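Local coordinates for DNA double-strand break repair nuclease NurA (Sulfolobus solfataricus, PDB 2YGK), which is a manganese-dependent nuclease that works with the helicase HerA in processing DNA ends during the repair of double-strand breaks, at residues Y129-S135 and N196-S201; T51-I57 and E77-N83; A120-S125 and K188-Y193; I57-S61 and M112-E116; K231-I237 and M254-F259. One frame throughout, in Å; residues are numbered along the deposited sequence.

Interaction 1: Y129-S135 and N196-S201; sequences YILMDGS and NVLWIS. With MN (manganese (II) ion), chain C.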
# COMPACT_ATOMS: atom_id res chain seq x y z
N TYR A 129 12.45 30.56 5.68
CA TYR A 129 12.56 29.28 5.02
C TYR A 129 11.21 28.56 5.02
O TYR A 129 10.33 28.84 5.87
CB TYR A 129 13.56 28.40 5.74
CG TYR A 129 15.01 28.82 5.69
CD1 TYR A 129 15.85 28.33 4.69
CD2 TYR A 129 15.56 29.61 6.68
CE1 TYR A 129 17.21 28.65 4.65
CE2 TYR A 129 16.94 29.96 6.65
CZ TYR A 129 17.76 29.46 5.62
OH TYR A 129 19.12 29.77 5.55
N ILE A 130 11.06 27.65 4.08
CA ILE A 130 9.87 26.81 3.99
C ILE A 130 10.32 25.38 4.15
O ILE A 130 11.21 24.94 3.45
CB ILE A 130 9.16 26.96 2.64
CG1 ILE A 130 8.73 28.40 2.42
CG2 ILE A 130 7.91 26.06 2.57
CD1 ILE A 130 8.10 28.58 1.09
N LEU A 131 9.72 24.66 5.08
CA LEU A 131 10.03 23.25 5.27
C LEU A 131 8.90 22.40 4.74
O LEU A 131 7.79 22.45 5.27
CB LEU A 131 10.22 22.95 6.75
CG LEU A 131 11.11 23.92 7.49
CD1 LEU A 131 11.25 23.46 8.93
CD2 LEU A 131 12.47 23.98 6.75
N MSE A 132 9.18 21.62 3.70
CA MSE A 132 8.27 20.60 3.23
C MSE A 132 8.70 19.25 3.78
O MSE A 132 9.90 19.00 3.97
CB MSE A 132 8.33 20.47 1.69
CG MSE A 132 8.26 21.78 0.91
SE MSE A 132 6.52 22.61 0.93
CE MSE A 132 5.44 21.14 0.31
N ASP A 133 7.71 18.37 3.96
CA ASP A 133 7.90 17.01 4.40
C ASP A 133 7.93 16.08 3.21
O ASP A 133 6.94 15.90 2.55
CB ASP A 133 6.76 16.60 5.31
CG ASP A 133 6.87 15.17 5.76
OD1 ASP A 133 7.89 14.80 6.31
OD2 ASP A 133 5.92 14.40 5.59
N GLY A 134 9.07 15.48 2.93
CA GLY A 134 9.25 14.72 1.72
C GLY A 134 10.34 15.23 0.81
O GLY A 134 10.68 16.42 0.80
N SER A 135 10.87 14.33 -0.01
CA SER A 135 11.97 14.67 -0.92
C SER A 135 11.51 15.41 -2.16
O SER A 135 10.37 15.24 -2.62
CB SER A 135 12.63 13.40 -1.37
OG SER A 135 11.62 12.58 -1.98
N ASN A 196 15.19 28.96 -0.66
CA ASN A 196 14.57 29.10 0.66
C ASN A 196 13.67 27.90 1.04
O ASN A 196 13.09 27.85 2.12
CB ASN A 196 13.74 30.41 0.72
CG ASN A 196 14.60 31.69 0.48
OD1 ASN A 196 15.81 31.74 0.74
ND2 ASN A 196 13.93 32.75 0.01
N VAL A 197 13.54 26.93 0.14
CA VAL A 197 12.71 25.77 0.42
C VAL A 197 13.60 24.57 0.79
O VAL A 197 14.54 24.22 0.06
CB VAL A 197 11.82 25.36 -0.78
CG1 VAL A 197 10.81 24.38 -0.30
CG2 VAL A 197 11.17 26.55 -1.38
N LEU A 198 13.30 23.97 1.93
CA LEU A 198 14.04 22.84 2.43
C LEU A 198 13.10 21.70 2.39
O LEU A 198 12.06 21.73 3.04
CB LEU A 198 14.50 23.08 3.86
CG LEU A 198 15.43 24.28 4.05
CD1 LEU A 198 15.90 24.32 5.46
CD2 LEU A 198 16.61 24.24 3.07
N TRP A 199 13.47 20.68 1.64
CA TRP A 199 12.67 19.54 1.48
C TRP A 199 13.26 18.43 2.35
O TRP A 199 14.25 17.80 1.99
CB TRP A 199 12.70 19.13 0.01
CG TRP A 199 12.29 20.23 -0.94
CD1 TRP A 199 13.07 21.25 -1.44
CD2 TRP A 199 11.01 20.39 -1.54
NE1 TRP A 199 12.35 22.03 -2.30
CE2 TRP A 199 11.08 21.53 -2.38
CE3 TRP A 199 9.81 19.68 -1.46
CZ2 TRP A 199 9.99 21.97 -3.13
CZ3 TRP A 199 8.74 20.10 -2.20
CH2 TRP A 199 8.84 21.25 -3.03
N ILE A 200 12.61 18.15 3.46
CA ILE A 200 13.19 17.29 4.47
C ILE A 200 12.49 15.95 4.58
O ILE A 200 11.26 15.91 4.64
CB ILE A 200 13.11 17.99 5.81
CG1 ILE A 200 14.01 19.23 5.74
CG2 ILE A 200 13.50 17.07 6.91
CD1 ILE A 200 13.97 20.05 6.96
N SER A 201 13.27 14.87 4.62
CA SER A 201 12.72 13.56 4.83
C SER A 201 13.49 12.72 5.86
O SER A 201 14.69 12.76 5.92
CB SER A 201 12.56 12.76 3.48
OG SER A 201 13.69 12.78 2.61
MN MN C . 3.71 13.87 4.59
O HOH W 1 10.60 15.00 6.83

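Interaction 2: T51-I57 and E77-N83; sequences TCKFVAI and ESVIGDN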
# COMPACT_ATOMS: atom_id res chain seq x y z
N THR A 51 16.92 33.53 15.92
CA THR A 51 15.79 34.33 15.45
C THR A 51 15.57 34.21 13.96
O THR A 51 16.17 34.96 13.19
CB THR A 51 16.01 35.82 15.70
OG1 THR A 51 16.21 36.04 17.10
CG2 THR A 51 14.79 36.64 15.19
N CYS A 52 14.67 33.31 13.56
CA CYS A 52 14.50 33.00 12.15
C CYS A 52 13.21 32.17 11.96
O CYS A 52 12.92 31.26 12.74
CB CYS A 52 15.74 32.25 11.67
SG CYS A 52 15.50 31.34 10.16
N LYS A 53 12.42 32.51 10.95
CA LYS A 53 11.05 32.05 10.86
C LYS A 53 10.90 30.97 9.81
O LYS A 53 11.32 31.14 8.67
CB LYS A 53 10.10 33.21 10.57
CG LYS A 53 9.49 33.84 11.80
CD LYS A 53 8.66 35.05 11.41
CE LYS A 53 7.81 35.61 12.56
NZ LYS A 53 8.73 36.25 13.57
N PHE A 54 10.29 29.87 10.23
CA PHE A 54 10.07 28.71 9.39
C PHE A 54 8.60 28.50 9.23
O PHE A 54 7.87 28.52 10.23
CB PHE A 54 10.63 27.46 10.06
CG PHE A 54 12.11 27.52 10.27
CD1 PHE A 54 12.98 27.07 9.29
CD2 PHE A 54 12.63 28.04 11.45
CE1 PHE A 54 14.36 27.14 9.48
CE2 PHE A 54 14.00 28.09 11.65
CZ PHE A 54 14.87 27.64 10.66
N VAL A 55 8.15 28.33 7.98
CA VAL A 55 6.80 27.88 7.70
C VAL A 55 6.93 26.42 7.28
O VAL A 55 7.59 26.12 6.29
CB VAL A 55 6.11 28.69 6.56
CG1 VAL A 55 4.74 28.09 6.19
CG2 VAL A 55 5.96 30.15 6.94
N ALA A 56 6.30 25.52 8.02
CA ALA A 56 6.30 24.10 7.67
C ALA A 56 4.93 23.68 7.10
O ALA A 56 3.91 24.14 7.54
CB ALA A 56 6.62 23.27 8.87
N ILE A 57 4.96 22.78 6.12
CA ILE A 57 3.77 22.26 5.54
C ILE A 57 3.88 20.76 5.56
O ILE A 57 4.91 20.21 5.12
CB ILE A 57 3.57 22.71 4.07
CG1 ILE A 57 3.35 24.24 3.97
CG2 ILE A 57 2.35 21.98 3.43
CD1 ILE A 57 4.55 25.01 3.45
N GLU A 77 -1.79 21.41 6.33
CA GLU A 77 -1.66 22.52 7.22
C GLU A 77 -0.31 23.20 7.05
O GLU A 77 0.70 22.54 6.90
CB GLU A 77 -1.79 22.00 8.64
CG GLU A 77 -1.72 23.06 9.71
CD GLU A 77 -2.05 22.50 11.06
OE1 GLU A 77 -1.22 21.94 11.72
OE2 GLU A 77 -3.16 22.57 11.51
N SER A 78 -0.31 24.53 7.06
CA SER A 78 0.91 25.31 7.19
C SER A 78 1.05 25.73 8.66
O SER A 78 0.05 25.98 9.35
CB SER A 78 0.93 26.54 6.25
OG SER A 78 -0.11 27.45 6.58
N VAL A 79 2.29 25.79 9.11
CA VAL A 79 2.63 26.08 10.48
C VAL A 79 3.82 27.04 10.49
O VAL A 79 4.85 26.75 9.87
CB VAL A 79 3.01 24.78 11.23
CG1 VAL A 79 3.74 25.10 12.49
CG2 VAL A 79 1.79 23.96 11.53
N ILE A 80 3.65 28.19 11.16
CA ILE A 80 4.75 29.14 11.36
C ILE A 80 5.41 28.92 12.72
O ILE A 80 4.74 28.90 13.75
CB ILE A 80 4.30 30.63 11.20
CG1 ILE A 80 5.51 31.54 11.02
CG2 ILE A 80 3.46 31.10 12.41
CD1 ILE A 80 5.26 32.74 10.10
N GLY A 81 6.74 28.76 12.72
CA GLY A 81 7.53 28.60 13.95
C GLY A 81 8.85 29.39 14.06
O GLY A 81 9.58 29.54 13.08
N ASP A 82 9.13 29.90 15.25
CA ASP A 82 10.46 30.41 15.59
C ASP A 82 10.76 30.13 17.05
O ASP A 82 9.97 29.48 17.74
CB ASP A 82 10.63 31.91 15.27
CG ASP A 82 9.67 32.81 16.04
OD1 ASP A 82 8.70 32.32 16.65
OD2 ASP A 82 9.86 34.04 16.03
N ASN A 83 11.94 30.56 17.47
CA ASN A 83 12.31 30.66 18.88
C ASN A 83 11.12 30.89 19.80
O ASN A 83 10.90 30.14 20.74
CB ASN A 83 13.31 31.82 19.06
CG ASN A 83 14.65 31.55 18.41
OD1 ASN A 83 14.85 30.49 17.77
ND2 ASN A 83 15.59 32.50 18.54

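Interaction 3: A120-S125 and K188-Y193; sequences ALRDGS and KIIEEY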
# COMPACT_ATOMS: atom_id res chain seq x y z
N ALA A 120 2.17 25.99 0.37
CA ALA A 120 3.52 26.53 0.29
C ALA A 120 3.49 27.86 -0.49
O ALA A 120 4.24 28.80 -0.19
CB ALA A 120 4.46 25.52 -0.36
N LEU A 121 2.63 27.96 -1.50
CA LEU A 121 2.50 29.21 -2.22
C LEU A 121 1.68 30.19 -1.42
O LEU A 121 1.98 31.37 -1.40
CB LEU A 121 1.85 29.01 -3.57
CG LEU A 121 2.74 28.31 -4.57
CD1 LEU A 121 1.85 27.74 -5.66
CD2 LEU A 121 3.81 29.24 -5.16
N ARG A 122 0.64 29.72 -0.76
CA ARG A 122 -0.11 30.63 0.07
C ARG A 122 0.79 31.31 1.12
O ARG A 122 0.91 32.51 1.12
CB ARG A 122 -1.29 29.94 0.74
CG ARG A 122 -2.33 30.92 1.26
CD ARG A 122 -3.60 30.21 1.70
NE ARG A 122 -4.22 30.92 2.82
CZ ARG A 122 -5.22 30.46 3.57
NH1 ARG A 122 -5.77 29.26 3.32
NH2 ARG A 122 -5.68 31.20 4.58
N ASP A 123 1.43 30.55 2.00
CA ASP A 123 2.01 31.14 3.20
C ASP A 123 3.51 31.13 3.20
O ASP A 123 4.11 31.53 4.19
CB ASP A 123 1.52 30.41 4.46
CG ASP A 123 -0.01 30.33 4.56
OD1 ASP A 123 -0.70 31.37 4.40
OD2 ASP A 123 -0.51 29.23 4.82
N GLY A 124 4.11 30.70 2.11
CA GLY A 124 5.58 30.59 2.06
C GLY A 124 6.33 31.88 2.34
O GLY A 124 7.33 31.89 3.04
N SER A 125 5.82 32.97 1.79
CA SER A 125 6.46 34.26 1.90
C SER A 125 6.39 34.84 3.30
O SER A 125 7.01 35.84 3.56
CB SER A 125 5.81 35.21 0.92
OG SER A 125 4.41 35.03 0.97
N LYS A 188 6.37 26.52 -9.51
CA LYS A 188 6.10 27.87 -9.05
C LYS A 188 6.84 28.15 -7.76
O LYS A 188 7.40 29.22 -7.58
CB LYS A 188 4.59 28.10 -8.89
CG LYS A 188 3.84 27.98 -10.22
CD LYS A 188 2.96 29.21 -10.56
CE LYS A 188 3.79 30.48 -10.85
NZ LYS A 188 4.21 30.62 -12.28
N ILE A 189 6.87 27.16 -6.87
CA ILE A 189 7.52 27.29 -5.58
C ILE A 189 9.03 27.56 -5.75
O ILE A 189 9.57 28.46 -5.14
CB ILE A 189 7.26 26.06 -4.72
CG1 ILE A 189 5.77 25.98 -4.38
CG2 ILE A 189 8.06 26.11 -3.45
CD1 ILE A 189 5.31 24.59 -3.84
N ILE A 190 9.66 26.79 -6.62
CA ILE A 190 11.06 26.93 -6.92
C ILE A 190 11.36 28.30 -7.46
O ILE A 190 12.32 28.92 -7.04
CB ILE A 190 11.53 25.92 -7.98
CG1 ILE A 190 11.33 24.48 -7.48
CG2 ILE A 190 13.01 26.13 -8.29
CD1 ILE A 190 12.03 24.20 -6.16
N GLU A 191 10.56 28.79 -8.37
CA GLU A 191 10.87 30.11 -8.92
C GLU A 191 10.58 31.28 -7.97
O GLU A 191 11.26 32.28 -8.04
CB GLU A 191 10.22 30.33 -10.29
CG GLU A 191 8.72 30.46 -10.28
CD GLU A 191 8.17 30.81 -11.64
OE1 GLU A 191 8.80 31.65 -12.34
OE2 GLU A 191 7.11 30.25 -12.01
N GLU A 192 9.61 31.15 -7.08
CA GLU A 192 9.30 32.22 -6.15
C GLU A 192 10.23 32.14 -4.91
O GLU A 192 10.55 33.17 -4.27
CB GLU A 192 7.81 32.16 -5.75
CG GLU A 192 7.42 32.99 -4.51
CD GLU A 192 5.90 33.17 -4.32
OE1 GLU A 192 5.09 32.59 -5.09
OE2 GLU A 192 5.53 33.92 -3.38
N TYR A 193 10.68 30.95 -4.57
CA TYR A 193 11.40 30.79 -3.32
C TYR A 193 12.77 30.16 -3.45
O TYR A 193 13.35 29.82 -2.43
CB TYR A 193 10.57 29.98 -2.36
CG TYR A 193 9.22 30.55 -2.04
CD1 TYR A 193 9.10 31.64 -1.20
CD2 TYR A 193 8.06 29.95 -2.53
CE1 TYR A 193 7.84 32.17 -0.86
CE2 TYR A 193 6.80 30.47 -2.19
CZ TYR A 193 6.71 31.58 -1.36
OH TYR A 193 5.48 32.09 -1.03

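Interaction 4: I57-S61 and M112-E116; sequences IDGGS and MEALE. With MN (manganese (II) ion), chain C.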
# COMPACT_ATOMS: atom_id res chain seq x y z
N ILE A 57 4.96 22.78 6.12
CA ILE A 57 3.77 22.26 5.54
C ILE A 57 3.88 20.76 5.56
O ILE A 57 4.91 20.21 5.12
CB ILE A 57 3.57 22.71 4.07
CG1 ILE A 57 3.35 24.24 3.97
CG2 ILE A 57 2.35 21.98 3.43
CD1 ILE A 57 4.55 25.01 3.45
N ASP A 58 2.82 20.10 6.07
CA ASP A 58 2.63 18.67 5.86
C ASP A 58 1.19 18.33 5.55
O ASP A 58 0.26 19.17 5.74
CB ASP A 58 3.06 17.88 7.10
CG ASP A 58 3.53 16.47 6.74
OD1 ASP A 58 3.21 15.96 5.67
OD2 ASP A 58 4.31 15.89 7.51
N GLY A 59 0.97 17.06 5.17
CA GLY A 59 -0.36 16.61 4.80
C GLY A 59 -0.72 15.23 5.26
O GLY A 59 0.17 14.42 5.59
N GLY A 60 -2.03 14.97 5.29
CA GLY A 60 -2.59 13.70 5.76
C GLY A 60 -3.74 13.32 4.87
O GLY A 60 -4.37 14.21 4.29
N SER A 61 -4.01 12.02 4.78
CA SER A 61 -5.03 11.52 3.89
C SER A 61 -5.38 10.07 4.17
O SER A 61 -4.62 9.36 4.79
CB SER A 61 -4.53 11.53 2.44
OG SER A 61 -3.78 10.34 2.23
N MSE A 112 -3.67 15.14 -1.95
CA MSE A 112 -3.09 15.64 -0.71
C MSE A 112 -1.85 16.48 -1.03
O MSE A 112 -1.72 17.59 -0.54
CB MSE A 112 -2.79 14.49 0.24
CG MSE A 112 -2.13 14.89 1.57
SE MSE A 112 -1.25 13.33 2.43
CE MSE A 112 -0.10 12.91 0.88
N GLU A 113 -0.95 15.97 -1.87
CA GLU A 113 0.25 16.68 -2.23
C GLU A 113 -0.08 18.06 -2.86
O GLU A 113 0.48 19.08 -2.49
CB GLU A 113 1.14 15.78 -3.11
CG GLU A 113 2.15 14.85 -2.23
CD GLU A 113 2.14 13.29 -2.54
OE1 GLU A 113 1.66 12.88 -3.63
OE2 GLU A 113 2.65 12.49 -1.69
N ALA A 114 -1.08 18.10 -3.74
CA ALA A 114 -1.61 19.35 -4.26
C ALA A 114 -1.90 20.40 -3.19
O ALA A 114 -1.54 21.56 -3.37
CB ALA A 114 -2.85 19.07 -5.06
N LEU A 115 -2.53 20.02 -2.08
CA LEU A 115 -2.93 20.99 -1.07
C LEU A 115 -1.72 21.49 -0.29
O LEU A 115 -1.64 22.69 0.07
CB LEU A 115 -3.96 20.41 -0.10
CG LEU A 115 -5.33 20.06 -0.68
CD1 LEU A 115 -6.18 19.39 0.41
CD2 LEU A 115 -6.05 21.27 -1.24
N GLU A 116 -0.79 20.59 -0.00
CA GLU A 116 0.47 20.97 0.62
C GLU A 116 1.14 22.02 -0.24
O GLU A 116 1.39 23.14 0.21
CB GLU A 116 1.42 19.77 0.75
CG GLU A 116 1.03 18.81 1.82
CD GLU A 116 1.82 17.51 1.83
OE1 GLU A 116 3.04 17.52 1.95
OE2 GLU A 116 1.21 16.45 1.77
MN MN C . 3.71 13.87 4.59

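Interaction 5: K231-I237 and M254-F259; sequences KLIIKNI and MEYTTF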
# COMPACT_ATOMS: atom_id res chain seq x y z
N LYS A 231 29.05 14.91 3.08
CA LYS A 231 29.38 15.37 1.76
C LYS A 231 28.08 15.77 1.02
O LYS A 231 27.03 15.12 1.13
CB LYS A 231 30.12 14.28 1.00
CG LYS A 231 30.29 14.57 -0.47
CD LYS A 231 31.47 13.80 -1.08
CE LYS A 231 31.97 14.51 -2.35
NZ LYS A 231 32.56 13.61 -3.37
N LEU A 232 28.20 16.87 0.27
CA LEU A 232 27.12 17.44 -0.50
C LEU A 232 27.07 16.72 -1.81
O LEU A 232 28.09 16.41 -2.37
CB LEU A 232 27.34 18.94 -0.74
CG LEU A 232 26.99 19.81 0.49
CD1 LEU A 232 27.61 19.27 1.80
CD2 LEU A 232 27.42 21.28 0.28
N ILE A 233 25.87 16.45 -2.27
CA ILE A 233 25.64 15.73 -3.49
C ILE A 233 24.87 16.68 -4.36
O ILE A 233 23.96 17.36 -3.88
CB ILE A 233 24.74 14.51 -3.27
CG1 ILE A 233 25.24 13.66 -2.10
CG2 ILE A 233 24.63 13.70 -4.53
CD1 ILE A 233 24.45 12.37 -1.91
N ILE A 234 25.25 16.74 -5.64
CA ILE A 234 24.64 17.62 -6.61
C ILE A 234 23.94 16.73 -7.62
O ILE A 234 24.56 15.88 -8.24
CB ILE A 234 25.69 18.57 -7.23
CG1 ILE A 234 26.26 19.47 -6.13
CG2 ILE A 234 25.10 19.44 -8.33
CD1 ILE A 234 27.55 20.13 -6.46
N LYS A 235 22.63 16.90 -7.72
CA LYS A 235 21.75 15.99 -8.46
C LYS A 235 20.98 16.75 -9.54
O LYS A 235 20.95 17.97 -9.52
CB LYS A 235 20.73 15.38 -7.49
CG LYS A 235 21.35 14.55 -6.38
CD LYS A 235 20.31 13.76 -5.60
CE LYS A 235 19.68 12.65 -6.42
NZ LYS A 235 20.68 11.68 -6.93
N ASN A 236 20.36 16.02 -10.46
CA ASN A 236 19.54 16.67 -11.48
C ASN A 236 18.19 15.97 -11.63
O ASN A 236 17.90 15.02 -10.91
CB ASN A 236 20.31 16.79 -12.81
CG ASN A 236 20.50 15.44 -13.54
OD1 ASN A 236 20.30 14.37 -12.96
ND2 ASN A 236 20.89 15.51 -14.80
N ILE A 237 17.36 16.44 -12.55
CA ILE A 237 16.04 15.87 -12.72
C ILE A 237 15.82 15.48 -14.18
O ILE A 237 15.24 14.43 -14.47
CB ILE A 237 14.97 16.86 -12.31
CG1 ILE A 237 15.44 17.71 -11.14
CG2 ILE A 237 13.72 16.12 -11.91
CD1 ILE A 237 14.42 18.74 -10.73
N MSE A 254 16.76 21.92 -13.51
CA MSE A 254 16.99 22.25 -12.13
C MSE A 254 18.00 21.26 -11.63
O MSE A 254 17.83 20.05 -11.77
CB MSE A 254 15.72 22.28 -11.26
CG MSE A 254 14.98 23.63 -11.31
SE MSE A 254 16.12 25.29 -11.49
CE MSE A 254 14.70 26.58 -11.83
N GLU A 255 19.10 21.80 -11.12
CA GLU A 255 20.07 21.04 -10.38
C GLU A 255 19.87 21.41 -8.92
O GLU A 255 19.77 22.60 -8.57
CB GLU A 255 21.50 21.37 -10.83
CG GLU A 255 21.93 20.63 -12.10
CD GLU A 255 23.45 20.60 -12.29
OE1 GLU A 255 24.11 21.68 -12.25
OE2 GLU A 255 23.98 19.49 -12.50
N TYR A 256 19.81 20.40 -8.06
CA TYR A 256 19.66 20.63 -6.65
C TYR A 256 20.75 19.95 -5.86
O TYR A 256 21.51 19.15 -6.38
CB TYR A 256 18.27 20.24 -6.17
CG TYR A 256 17.92 18.78 -6.23
CD1 TYR A 256 17.59 18.17 -7.43
CD2 TYR A 256 17.86 18.02 -5.08
CE1 TYR A 256 17.24 16.81 -7.49
CE2 TYR A 256 17.52 16.69 -5.10
CZ TYR A 256 17.21 16.08 -6.31
OH TYR A 256 16.86 14.75 -6.32
N THR A 257 20.83 20.32 -4.58
CA THR A 257 21.81 19.76 -3.69
C THR A 257 21.12 18.93 -2.61
O THR A 257 20.11 19.35 -2.06
CB THR A 257 22.63 20.86 -3.02
OG1 THR A 257 23.25 21.66 -4.02
CG2 THR A 257 23.72 20.26 -2.16
N THR A 258 21.69 17.76 -2.33
CA THR A 258 21.28 16.97 -1.21
C THR A 258 22.43 16.92 -0.20
O THR A 258 23.60 16.86 -0.57
CB THR A 258 20.85 15.56 -1.65
OG1 THR A 258 19.78 15.66 -2.62
CG2 THR A 258 20.35 14.75 -0.48
N PHE A 259 22.10 17.01 1.08
CA PHE A 259 23.00 16.54 2.13
C PHE A 259 22.18 15.85 3.19
O PHE A 259 20.97 16.02 3.25
CB PHE A 259 23.81 17.69 2.73
CG PHE A 259 22.99 18.75 3.39
CD1 PHE A 259 22.48 19.80 2.65
CD2 PHE A 259 22.76 18.74 4.74
CE1 PHE A 259 21.70 20.82 3.27
CE2 PHE A 259 22.00 19.75 5.36
CZ PHE A 259 21.46 20.77 4.62

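Interaction 1: Y129-S135 and N196-S201
Two neighbouring parallel strands of the RNase H-like sheet, 129-133 and 197-201, show how a regular backbone pairing can carry a manganese ligand at the C-terminal end of its first strand. Five hydrogen bonds run in one unbroken zigzag: Ile130 N to Asn196 O (2.8 Å), Leu198 N to Ile130 O (2.8 Å), Met132 N to Leu198 O (3.0 Å), Ile200 N to Met132 O (2.9 Å) and Gly134 N to Ile200 O (2.8 Å). The last extends the pairing past the strand end at Gly134, whose positive phi and extended psi would jam a CB against the preceding carbonyl.

Apolar contacts occupy both faces. On one, Leu131 CD2 meets Leu198 CB at 3.6 Å and Ile200 CD1 at 4.2 Å. On the other, CG of selenomethionine Met132 lies 3.8 Å from Val197 CG1 and over the Trp199 six-membered ring, 3.7 Å from its centroid, a CH-pi contact accompanied by an oblique Met-aromatic approach of SE at 5.0 Å.

Asp133 supplies the polar end. Its OD2 binds the manganese ion at 2.5 Å, while a water donates to Asp133 OD1 (2.8 Å) and Ile200 O (2.5 Å). Asp58 of strand 54-65 also binds this ion. That strand flanks 129-133, strand 270-275 flanks 197-201, and helices 104-123 and 136-140 cover Met132 and Trp199.

Interaction 2: T51-I57 and E77-N83
Antiparallel neighbours pair their backbone groups in closed rings, and strands 54-65 and 70-82 give a compact example. Phe54 N donates to Gly81 O (3.0 Å) and Gly81 N returns to Phe54 O (2.7 Å); two residues on, Ala56 N reaches Val79 O (2.7 Å) and Val79 N reaches Ala56 O (2.8 Å). Between these hydrogen-bonded pairs, Val55 faces Ile80 across a non-hydrogen-bonded pair, with Val55 CG2 4.1 Å from Ile80 CD1. Its CA also makes a CA-H...O contact, Val55 CA to Val79 O at 3.1 Å.

The two strands form a beta hairpin within the RNase H-like sheet, and the first strand also has a partner along its other edge. There the backbones of Lys53, Val55 and Ile57 hydrogen-bond to residues of 129-131 and to Asp128, while Phe54 and Ala56 serve the hairpin.

Side-chain polar groups look largely elsewhere. Ser78 OG is satisfied by Asp123 and by the backbone N of Ser90, in the next strand, and Asp82 OD1 accepts from Gly85 N. The other carboxylate oxygen, Asp82 OD2, lies 3.5 Å from Lys53 NZ, a salt bridge whose hydrogen bond is weak and which spans the open end of the hairpin.

Interaction 3: A120-S125 and K188-Y193
How two helix ends can pack through a few well-placed side chains is illustrated by Leu121 and Tyr193, which reach across in opposite directions. Leu121, in an m,t conformation, has a CA-to-CB bond directed sideways, yet its end comes nearer the partner helix and sits as a knob among Lys188, Ile189, Glu192 and Tyr193. Leu121 CG is 3.8 Å from Ile189 CG1, and Leu121 CD2 lies 4.0 Å from Lys188 CB and 3.6 Å from Glu192 OE1. Ile189, also m,t, likewise brings its end inward: its CD1 packs 3.7 Å from Ala120 CB.

The CA-to-CB bond of Tyr193 points toward the other segment, and its m rotamer carries the hydroxyl to the backbone at Gly124 and Ser125. Tyr193 OH is 3.4 Å from Gly124 CA and 3.0 Å from Ser125 N. Gly124 makes this approach possible, since a CB at its position would fall 2.6 Å from Tyr193 CZ. Lys188 behaves differently: it starts toward the partner, but chi2 near -126° and two p torsions lead its end away, so that Lys188 NZ forms a salt bridge with Glu191 OE2 at 2.9 Å within its own helix.

Both helices, 104-123 and 171-193, lie on the same side of the central sheet, with Ala120 touching Met132 and Tyr193 touching Ile130 on strand 129-133, while Asp123 hydrogen-bonds to Ser78 on strand 70-82.

Interaction 4: I57-S61 and M112-E116
The manganese site of an RNase H-like nuclease is built on a central strand, and here the segment 57-61 carrying one metal ligand packs against segment 112-116 of helix 104-123. The axes of these two short segments run nearly antiparallel, at 156°, and approach to 7.8 Å. Asp58 OD1 binds the ion at 2.4 Å and also accepts a hydrogen bond from Gly59 N (2.5 Å). The other protein ligand is Asp133, from the adjacent strand.

Ile57 turns toward the helix, setting its CG2 3.5 Å from Glu116 CA. Further on, Gly59 lets the helix side chains lie against bare backbone. Glu116 OE2 comes to 3.4 Å from Gly59 CA, and the SE of selenomethionine Met112 rests 3.4 Å from both Gly59 C and Gly60 N, then 3.7 Å from Ser61 CB. A CB on Gly59 would clash with Glu116 OE2 and Met112 CG.

No hydrogen bond joins the segments: Gly59 N and Glu116 OE2 are 3.5 Å apart at a poor angle. Glu116 OE1 instead forms a salt bridge with Lys139. The contact therefore depends on close fit, and Glu116, whose OE1 stands 4.0 Å from Asp58 OD1, adds a further carboxylate near the two metal-binding aspartates, its charge partly offset by the salt bridge to Lys139.

Interaction 5: K231-I237 and M254-F259
Four backbone hydrogen bonds hold strands 228-236 and 255-262 together as antiparallel neighbours toward one end of the mixed central sheet. Ile233 and Thr258 exchange two, Ile233 N to Thr258 O (2.9 Å) and Thr258 N to Ile233 O (2.8 Å). Lys235 and Tyr256 exchange the others, Lys235 N to Tyr256 O (2.8 Å) and Tyr256 N to Lys235 O (3.1 Å). Between the two rings, Thr257 CA makes a CA-H...O contact with Ile233 O at 3.2 Å.

Here the backbone serves the pair, while the polar ends of three side chains find partners elsewhere. Lys235 NZ forms a salt bridge with Asp208, Thr258 OG1 hydrogen-bonds to Asp273 on the next strand, 270-275, and Thr257 OG1 to Gly276 O.

On the face that bears Lys235 and Tyr256, Lys235 CB lies over the face of the Tyr256 ring, 4.0 Å from its centroid, in a CH-pi contact, with Lys235 CE 3.5 Å from Tyr256 OH. Tyr256 also rests on Leu136 and Ser137 of helix 136-140, joining this part of the sheet to that helix. At one end of the pairing Leu232 CD1 touches Phe259 CB at 4.2 Å; at the other, Ile237 CD1 packs 3.8 Å from CB of selenomethionine Met254.

Overall arrangement
From the N terminus, interaction 2 closes first, bringing 77-83 back along 51-57 as a hairpin. Interaction 4 crosses it: it starts from the same strand, shares Ile57, and closes a longer loop onto helix 104-123. Farther along that helix, interaction 3 opens and reaches forward to helix 171-193. Interaction 1 crosses interaction 3, because each helix is followed by one of its paired strands, so two helix-to-strand connections are tied together twice. Interactions 1 and 4 meet at the manganese ion, each supplying one aspartate. Interaction 5 follows in series, extending the same sheet away from the metal; it touches interaction 3 where Met254 meets Ile190.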